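Phenolphthiocerol/phthiocerol polyketide synthase subunit C (Mycobacterium tuberculosis H37Rv, PDB 8QZI) probably carries growing acyl chains, through its carrier domain, in a type I polyketide synthase for phthiocerol and phenolphthiocerol. Local coordinates at residues 51-54 / 55-58; 71-74 / 75-78. One frame throughout, in Å; residues are numbered along the deposited sequence.

Contact 1: 51-54 / 55-58; sequences PGHL and ASAI
Gly52 to Leu54 pass their carbonyls forward to Ser56, Ala57 and Ile58 as helix 52-66 gets under way. The bond from Ser56 N to Gly52 O is straight but weak, at 3.3 Å. That from Ala57 N to His53 O is short, 2.7 Å, but bent to 131° at the hydrogen. Ile58 N meets Leu54 O at 3.0 Å, almost in line with the carbonyl bond. Ala57 N also makes a weak bond to Leu54 O, three residues back.

The side chain of Ser56 turns back on the helix. Its OG lies between its own backbone N and carbonyl carbon (chi1 89°), which brings it 2.8 Å from His53 O as a donor. OG and Ala57 N reach this oxygen from the same face of its carbonyl plane. The His53 CB points away from the following turn, and its side chain touches Leu45; Ser56 OG lies obliquely to the ring.

Ile58 closes over the next carbonyl. Its CG1 branch, at chi1 58°, comes 3.1 Å from Leu54 O. CG2 and CD1 lie near the same oxygen. The Leu54 side chain touches Leu99 and also Leu121 and Cys122 of helix 119-124, so this turn packs against another helix of the carrier domain.

The two carbonyls are thus treated differently. His53 O is gripped by a backbone amide and a hydroxyl. Leu54 O takes its main bond from Ile58 N and a weak one from Ala57 N, with the Ile58 side chain lying over it, which would probably shield the oxygen from water.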
# COMPACT_ATOMS: atom_id res chain seq x y z
N PRO F 51 20.74 -22.59 4.14
CA PRO F 51 19.87 -21.56 3.55
C PRO F 51 19.03 -22.07 2.38
O PRO F 51 18.09 -21.38 1.98
CB PRO F 51 20.87 -20.49 3.06
CG PRO F 51 22.14 -20.77 3.72
CD PRO F 51 22.16 -22.26 3.92
N GLY F 52 19.31 -23.28 1.88
CA GLY F 52 18.72 -23.82 0.66
C GLY F 52 17.28 -24.30 0.73
O GLY F 52 16.47 -23.93 -0.13
N HIS F 53 16.93 -25.14 1.72
CA HIS F 53 15.53 -25.53 1.86
C HIS F 53 14.65 -24.38 2.35
O HIS F 53 13.43 -24.42 2.16
CB HIS F 53 15.40 -26.70 2.82
CG HIS F 53 15.65 -28.01 2.17
ND1 HIS F 53 15.73 -29.19 2.87
CD2 HIS F 53 15.83 -28.33 0.87
CE1 HIS F 53 15.96 -30.19 2.03
NE2 HIS F 53 16.03 -29.69 0.81
N LEU F 54 15.26 -23.38 2.99
CA LEU F 54 14.52 -22.19 3.37
C LEU F 54 13.87 -21.56 2.15
O LEU F 54 12.64 -21.40 2.09
CB LEU F 54 15.46 -21.22 4.07
CG LEU F 54 14.78 -20.08 4.80
CD1 LEU F 54 13.76 -20.60 5.79
CD2 LEU F 54 15.83 -19.24 5.50
N ALA F 55 14.67 -21.23 1.14
CA ALA F 55 14.14 -20.78 -0.14
C ALA F 55 13.06 -21.71 -0.68
O ALA F 55 11.97 -21.27 -1.07
CB ALA F 55 15.29 -20.64 -1.15
N SER F 56 13.32 -23.02 -0.70
CA SER F 56 12.30 -23.93 -1.22
C SER F 56 11.03 -23.84 -0.40
O SER F 56 9.93 -23.96 -0.94
CB SER F 56 12.83 -25.37 -1.23
OG SER F 56 12.59 -26.06 -0.01
N ALA F 57 11.16 -23.61 0.91
CA ALA F 57 10.02 -23.73 1.81
C ALA F 57 9.14 -22.48 1.79
O ALA F 57 7.92 -22.57 2.00
CB ALA F 57 10.52 -24.04 3.23
N ILE F 58 9.73 -21.32 1.52
CA ILE F 58 8.99 -20.07 1.39
C ILE F 58 8.61 -19.77 -0.06
O ILE F 58 7.65 -19.03 -0.30
CB ILE F 58 9.82 -18.91 2.00
CG1 ILE F 58 11.17 -18.82 1.29
CG2 ILE F 58 10.01 -19.14 3.50
CD1 ILE F 58 12.16 -17.82 1.90

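Contact 2: 71-74 / 75-78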
# COMPACT_ATOMS: atom_id res chain seq x y z
N PRO F 71 6.68 -21.93 -11.50
CA PRO F 71 7.83 -21.68 -10.63
C PRO F 71 8.36 -20.26 -10.78
O PRO F 71 8.17 -19.60 -11.80
CB PRO F 71 8.86 -22.71 -11.10
CG PRO F 71 8.22 -23.45 -12.28
CD PRO F 71 7.09 -22.61 -12.74
N ILE F 72 9.06 -19.81 -9.73
CA ILE F 72 9.56 -18.44 -9.64
C ILE F 72 11.04 -18.49 -9.25
O ILE F 72 11.41 -19.18 -8.29
CB ILE F 72 8.76 -17.61 -8.62
CG1 ILE F 72 9.57 -16.42 -8.12
CG2 ILE F 72 8.27 -18.48 -7.46
CD1 ILE F 72 8.97 -15.75 -6.90
N ASP F 73 11.87 -17.76 -9.99
CA ASP F 73 13.30 -17.76 -9.70
C ASP F 73 13.58 -17.04 -8.39
O ASP F 73 12.72 -16.35 -7.83
CB ASP F 73 14.08 -17.13 -10.86
CG ASP F 73 14.01 -15.62 -10.87
OD1 ASP F 73 14.84 -14.98 -10.19
OD2 ASP F 73 13.13 -15.06 -11.57
N HIS F 74 14.80 -17.21 -7.88
CA HIS F 74 15.20 -16.75 -6.56
C HIS F 74 15.91 -15.40 -6.57
O HIS F 74 16.27 -14.90 -5.50
CB HIS F 74 16.09 -17.82 -5.89
CG HIS F 74 15.41 -19.14 -5.67
ND1 HIS F 74 15.11 -19.62 -4.41
CD2 HIS F 74 14.96 -20.07 -6.55
CE1 HIS F 74 14.51 -20.79 -4.53
NE2 HIS F 74 14.40 -21.09 -5.81
N HIS F 75 16.11 -14.81 -7.76
CA HIS F 75 16.75 -13.51 -7.94
C HIS F 75 15.80 -12.50 -8.58
O HIS F 75 16.24 -11.56 -9.25
CB HIS F 75 18.01 -13.65 -8.80
CG HIS F 75 19.12 -14.41 -8.14
ND1 HIS F 75 19.09 -14.79 -6.82
CD2 HIS F 75 20.31 -14.85 -8.63
CE1 HIS F 75 20.20 -15.44 -6.52
NE2 HIS F 75 20.96 -15.49 -7.60
N ARG F 76 14.49 -12.67 -8.38
CA ARG F 76 13.47 -11.84 -9.02
C ARG F 76 12.74 -11.01 -7.96
O ARG F 76 12.13 -11.59 -7.05
CB ARG F 76 12.48 -12.71 -9.80
CG ARG F 76 11.31 -11.95 -10.42
CD ARG F 76 11.37 -11.97 -11.95
NE ARG F 76 10.03 -11.92 -12.55
CZ ARG F 76 9.34 -12.99 -12.94
NH1 ARG F 76 9.86 -14.20 -12.80
NH2 ARG F 76 8.13 -12.85 -13.46
N PRO F 77 12.76 -9.68 -8.04
CA PRO F 77 11.98 -8.88 -7.08
C PRO F 77 10.49 -9.15 -7.23
O PRO F 77 9.93 -9.06 -8.33
CB PRO F 77 12.34 -7.43 -7.45
CG PRO F 77 13.65 -7.54 -8.18
CD PRO F 77 13.58 -8.84 -8.93
N LEU F 78 9.85 -9.50 -6.12
CA LEU F 78 8.46 -9.92 -6.17
C LEU F 78 7.48 -8.75 -6.16
O LEU F 78 6.26 -8.98 -6.19
CB LEU F 78 8.16 -10.88 -5.01
CG LEU F 78 8.78 -12.27 -5.23
CD1 LEU F 78 7.91 -13.38 -4.66
CD2 LEU F 78 9.04 -12.50 -6.71
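Ile72 and Leu78 meet tip to tip and form the tight end of this loop contact. Ile72 runs its CG1 branch anti to the backbone N, and CD1 comes 3.3 Å from Leu78 CD2. Leu78 CD1 is almost as near the same methyl. Leu81 and Ile114 also touch Ile72, and Ile62 of helix 52-66 touches Leu78. Leu78 is buried here, while Ile72 remains partly exposed.

Between Ile72 and Leu78 the chain is turned by Asp73. His75 N donates to Asp73 OD1 over 2.7 Å, an Asx turn. The amide arrives on the anti side of the oxygen, 23° out of the carboxylate plane. The turn lies in the long loop joining helix 52-66 to helix 85-98, a connection characteristic of acyl carrier proteins.

The other carboxylate oxygen faces Arg76. Asp73 OD2 is 3.0 Å from Arg76 CB and 3.6 Å from Arg76 NH1, the latter a long salt bridge. The two side chains cross at about a right angle, yet OD2 lies at the guanidinium edge, in its plane, and the two flat groups are only 15° apart. A bend at chi2 (113°) helps bring the guanidinium round to the acid. Arg76 NH2 also makes a weak hydrogen bond to the backbone of the second protein chain.

The looser side belongs to His75, which is exposed. Its ND1 donates to His74 O at 3.1 Å, from well above the carbonyl plane rather than toward a lone pair. His74 O has a second partner in the hydroxyl of Thr113.

Contact 1 closes before contact 2 opens, and their centres are 13 Å apart. They touch where Ala55 CB of contact 1 packs 3.4 Å from His74 ND1 of contact 2. Ser115 touches both of these residues. The loop of contact 2 also touches helix 52-66 further along. Residues 71-78 therefore run beside the helix whose first turns hold contact 1. The bound ligands lie at some distance from contact 2. Its Leu78 side chain is about 13 Å from the coenzyme A and about 13 Å from the manganese ion, too far to touch either.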